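Local coordinates for protein quinone oxidoreductase (Coxiella burnetii, PDB 3TQH) that binds NADPH and, judging from its family, probably uses it to reduce quinones, as a medium-chain dehydrogenase/reductase-type enzyme, at residues V156-G161 with A218-V223. Numbering follows the deposited sequence.
Sequences VLIHAG and AVIDLV. With NDP (NADPH dihydro-nicotinamide-adenine-dinucleotide phosphate), chain B.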
loop_
_atom_site.group_PDB
_atom_site.type_symbol
_atom_site.label_atom_id
_atom_site.label_comp_id
_atom_site.label_asym_id
_atom_site.label_seq_id
_atom_site.Cartn_x
_atom_site.Cartn_y
_atom_site.Cartn_z
ATOM N N VAL A 156 -2.999 -20.471 2.294
ATOM C CA VAL A 156 -2.565 -19.141 2.685
ATOM C C VAL A 156 -3.708 -18.365 3.335
ATOM O O VAL A 156 -4.789 -18.248 2.766
ATOM C CB VAL A 156 -2.026 -18.357 1.473
ATOM C CG1 VAL A 156 -1.596 -16.968 1.889
ATOM C CG2 VAL A 156 -0.852 -19.100 0.838
ATOM N N LEU A 157 -3.447 -17.854 4.535
ATOM C CA LEU A 157 -4.377 -17.016 5.266
ATOM C C LEU A 157 -3.934 -15.562 5.105
ATOM O O LEU A 157 -2.844 -15.208 5.538
ATOM C CB LEU A 157 -4.391 -17.397 6.755
ATOM C CG LEU A 157 -5.171 -16.462 7.686
ATOM C CD1 LEU A 157 -6.645 -16.424 7.294
ATOM C CD2 LEU A 157 -4.992 -16.854 9.165
ATOM N N ILE A 158 -4.781 -14.742 4.481
ATOM C CA ILE A 158 -4.527 -13.317 4.294
ATOM C C ILE A 158 -5.525 -12.532 5.143
ATOM O O ILE A 158 -6.712 -12.487 4.833
ATOM C CB ILE A 158 -4.690 -12.905 2.804
ATOM C CG1 ILE A 158 -3.774 -13.752 1.906
ATOM C CG2 ILE A 158 -4.407 -11.430 2.611
ATOM C CD1 ILE A 158 -3.773 -13.354 0.449
ATOM N N HIS A 159 -5.048 -11.935 6.230
ATOM C CA HIS A 159 -5.893 -11.087 7.060
ATOM C C HIS A 159 -6.222 -9.791 6.327
ATOM O O HIS A 159 -5.435 -9.314 5.512
ATOM C CB HIS A 159 -5.208 -10.745 8.385
ATOM C CG HIS A 159 -5.227 -11.857 9.384
ATOM N ND1 HIS A 159 -6.375 -12.247 10.037
ATOM C CD2 HIS A 159 -4.236 -12.645 9.860
ATOM C CE1 HIS A 159 -6.094 -13.238 10.863
ATOM N NE2 HIS A 159 -4.803 -13.498 10.775
ATOM N N ALA A 160 -7.381 -9.217 6.636
ATOM C CA ALA A 160 -7.770 -7.928 6.075
ATOM C C ALA A 160 -7.804 -7.984 4.554
ATOM O O ALA A 160 -7.254 -7.117 3.882
ATOM C CB ALA A 160 -6.819 -6.835 6.548
ATOM N N GLY A 161 -8.471 -9.009 4.027
ATOM C CA GLY A 161 -8.465 -9.290 2.596
ATOM C C GLY A 161 -9.137 -8.258 1.713
ATOM O O GLY A 161 -8.822 -8.172 0.533
ATOM N N ALA A 218 1.169 -20.338 5.138
ATOM C CA ALA A 218 1.597 -18.956 5.303
ATOM C C ALA A 218 0.454 -18.086 5.786
ATOM O O ALA A 218 -0.688 -18.283 5.397
ATOM C CB ALA A 218 2.160 -18.407 4.002
ATOM N N VAL A 219 0.780 -17.140 6.657
ATOM C CA VAL A 219 -0.145 -16.109 7.069
ATOM C C VAL A 219 0.409 -14.784 6.574
ATOM O O VAL A 219 1.507 -14.406 6.963
ATOM C CB VAL A 219 -0.272 -16.046 8.603
ATOM C CG1 VAL A 219 -1.092 -14.815 9.028
ATOM C CG2 VAL A 219 -0.868 -17.360 9.164
ATOM N N ILE A 220 -0.330 -14.102 5.696
ATOM C CA ILE A 220 -0.016 -12.728 5.339
ATOM C C ILE A 220 -0.804 -11.845 6.294
ATOM O O ILE A 220 -1.989 -11.573 6.081
ATOM C CB ILE A 220 -0.369 -12.383 3.879
ATOM C CG1 ILE A 220 0.200 -13.435 2.907
ATOM C CG2 ILE A 220 0.167 -11.005 3.529
ATOM C CD1 ILE A 220 1.697 -13.699 3.069
ATOM N N ASP A 221 -0.143 -11.431 7.369
ATOM C CA ASP A 221 -0.794 -10.685 8.436
ATOM C C ASP A 221 -0.748 -9.190 8.124
ATOM O O ASP A 221 0.302 -8.549 8.243
ATOM C CB ASP A 221 -0.122 -10.972 9.780
ATOM C CG ASP A 221 -0.554 -10.010 10.861
ATOM O OD1 ASP A 221 -1.741 -9.620 10.867
ATOM O OD2 ASP A 221 0.289 -9.637 11.709
ATOM N N LEU A 222 -1.892 -8.646 7.720
ATOM C CA LEU A 222 -1.996 -7.234 7.381
ATOM C C LEU A 222 -2.670 -6.413 8.480
ATOM O O LEU A 222 -2.976 -5.246 8.267
ATOM C CB LEU A 222 -2.737 -7.078 6.053
ATOM C CG LEU A 222 -2.027 -7.728 4.858
ATOM C CD1 LEU A 222 -2.979 -7.885 3.689
ATOM C CD2 LEU A 222 -0.791 -6.912 4.460
ATOM N N VAL A 223 -2.884 -7.017 9.654
ATOM C CA VAL A 223 -3.462 -6.307 10.815
ATOM C C VAL A 223 -2.431 -6.108 11.931
ATOM O O VAL A 223 -2.358 -5.040 12.528
ATOM C CB VAL A 223 -4.698 -7.046 11.384
ATOM C CG1 VAL A 223 -5.277 -6.292 12.584
ATOM C CG2 VAL A 223 -5.748 -7.223 10.297
HETATM P PA NDP B . -6.389 -0.860 4.604
HETATM O O1A NDP B . -6.814 0.318 5.384
HETATM O O2A NDP B . -6.637 -0.673 3.162
HETATM O O5B NDP B . -7.178 -2.169 5.101
HETATM C C5B NDP B . -8.552 -2.062 5.421
HETATM C C4B NDP B . -9.156 -3.449 5.574
HETATM O O4B NDP B . -8.794 -3.980 6.832
HETATM C C3B NDP B . -10.678 -3.477 5.524
HETATM O O3B NDP B . -11.103 -4.051 4.307
HETATM C C2B NDP B . -11.105 -4.310 6.729
HETATM O O2B NDP B . -12.002 -5.345 6.392
HETATM C C1B NDP B . -9.793 -4.891 7.228
HETATM N N9A NDP B . -9.717 -5.078 8.685
HETATM C C8A NDP B . -9.760 -4.100 9.649
HETATM N N7A NDP B . -9.632 -4.683 10.858
HETATM C C5A NDP B . -9.508 -6.015 10.682
HETATM C C6A NDP B . -9.358 -7.056 11.587
HETATM N N6A NDP B . -9.317 -6.798 12.883
HETATM N N1A NDP B . -9.258 -8.350 11.125
HETATM C C2A NDP B . -9.304 -8.596 9.760
HETATM N N3A NDP B . -9.447 -7.557 8.857
HETATM C C4A NDP B . -9.553 -6.281 9.319
HETATM O O3 NDP B . -4.842 -1.203 4.895
HETATM P PN NDP B . -3.740 -1.701 3.824
HETATM O O1N NDP B . -3.357 -0.563 2.963
HETATM O O2N NDP B . -4.121 -2.973 3.192
HETATM O O5D NDP B . -2.517 -1.986 4.827
HETATM C C5D NDP B . -2.647 -2.858 5.933
HETATM C C4D NDP B . -1.505 -2.618 6.914
HETATM O O4D NDP B . -0.262 -2.885 6.292
HETATM C C3D NDP B . -1.473 -1.175 7.394
HETATM O O3D NDP B . -1.278 -1.147 8.789
HETATM C C2D NDP B . -0.310 -0.558 6.647
HETATM O O2D NDP B . 0.297 0.503 7.361
HETATM C C1D NDP B . 0.605 -1.770 6.439
HETATM N N1N NDP B . 1.518 -1.680 5.276
HETATM C C2N NDP B . 2.848 -1.947 5.489
HETATM C C3N NDP B . 3.799 -1.834 4.477
HETATM C C7N NDP B . 5.249 -2.130 4.726
HETATM O O7N NDP B . 6.161 -1.982 3.660
HETATM N N7N NDP B . 5.647 -2.513 5.938
HETATM C C4N NDP B . 3.335 -1.403 3.115
HETATM C C5N NDP B . 1.873 -1.138 2.945
HETATM C C6N NDP B . 1.035 -1.297 4.045
HETATM P P2B NDP B . -13.550 -5.286 6.833
HETATM O O1X NDP B . -14.295 -6.362 6.085
HETATM O O2X NDP B . -14.140 -3.943 6.476
HETATM O O3X NDP B . -13.715 -5.520 8.310
#
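L157 O accepts a hydrogen bond from I220 N at 2.8 Å, with a weaker CA-H...O contact from V219 CA at 3.2 Å. The same ladder includes L157 N to A218 O (2.9 Å) and H159 N to I220 O (3.1 Å). Strands 155-158 and 216-221 are the two central strands of the parallel Rossmann-type sheet. V156, I158, A218 and I220 share one face, L157 and V219 the other. I158 CG1 lies beside I220 CG1 at 4.1 Å, and I158 packs on helix 164-175. With H159 CG anti to its carbonyl carbon (chi1 -77°), the ring crosses toward V219, and CD2 meets V219 CG1 at 3.9 Å. The ring is nearly perpendicular to the D221 carboxylate (83°). T183 OG1 is hydrogen-bonded to ND1 and S231 OG to NE2. D221 OD1 accepts from V223 N at 3.1 Å, from above the carboxylate plane, in an Asx turn. G224 N is a second donor, and S243 OG is hydrogen-bonded to OD2. Past the strand ends, V223 CG2 lies 3.8 Å from N1A of the NADPH adenine; A160 CB faces the adenosine. The buried polar side chains are thus satisfied, and the Asx turn is consistent with holding the bend at V223.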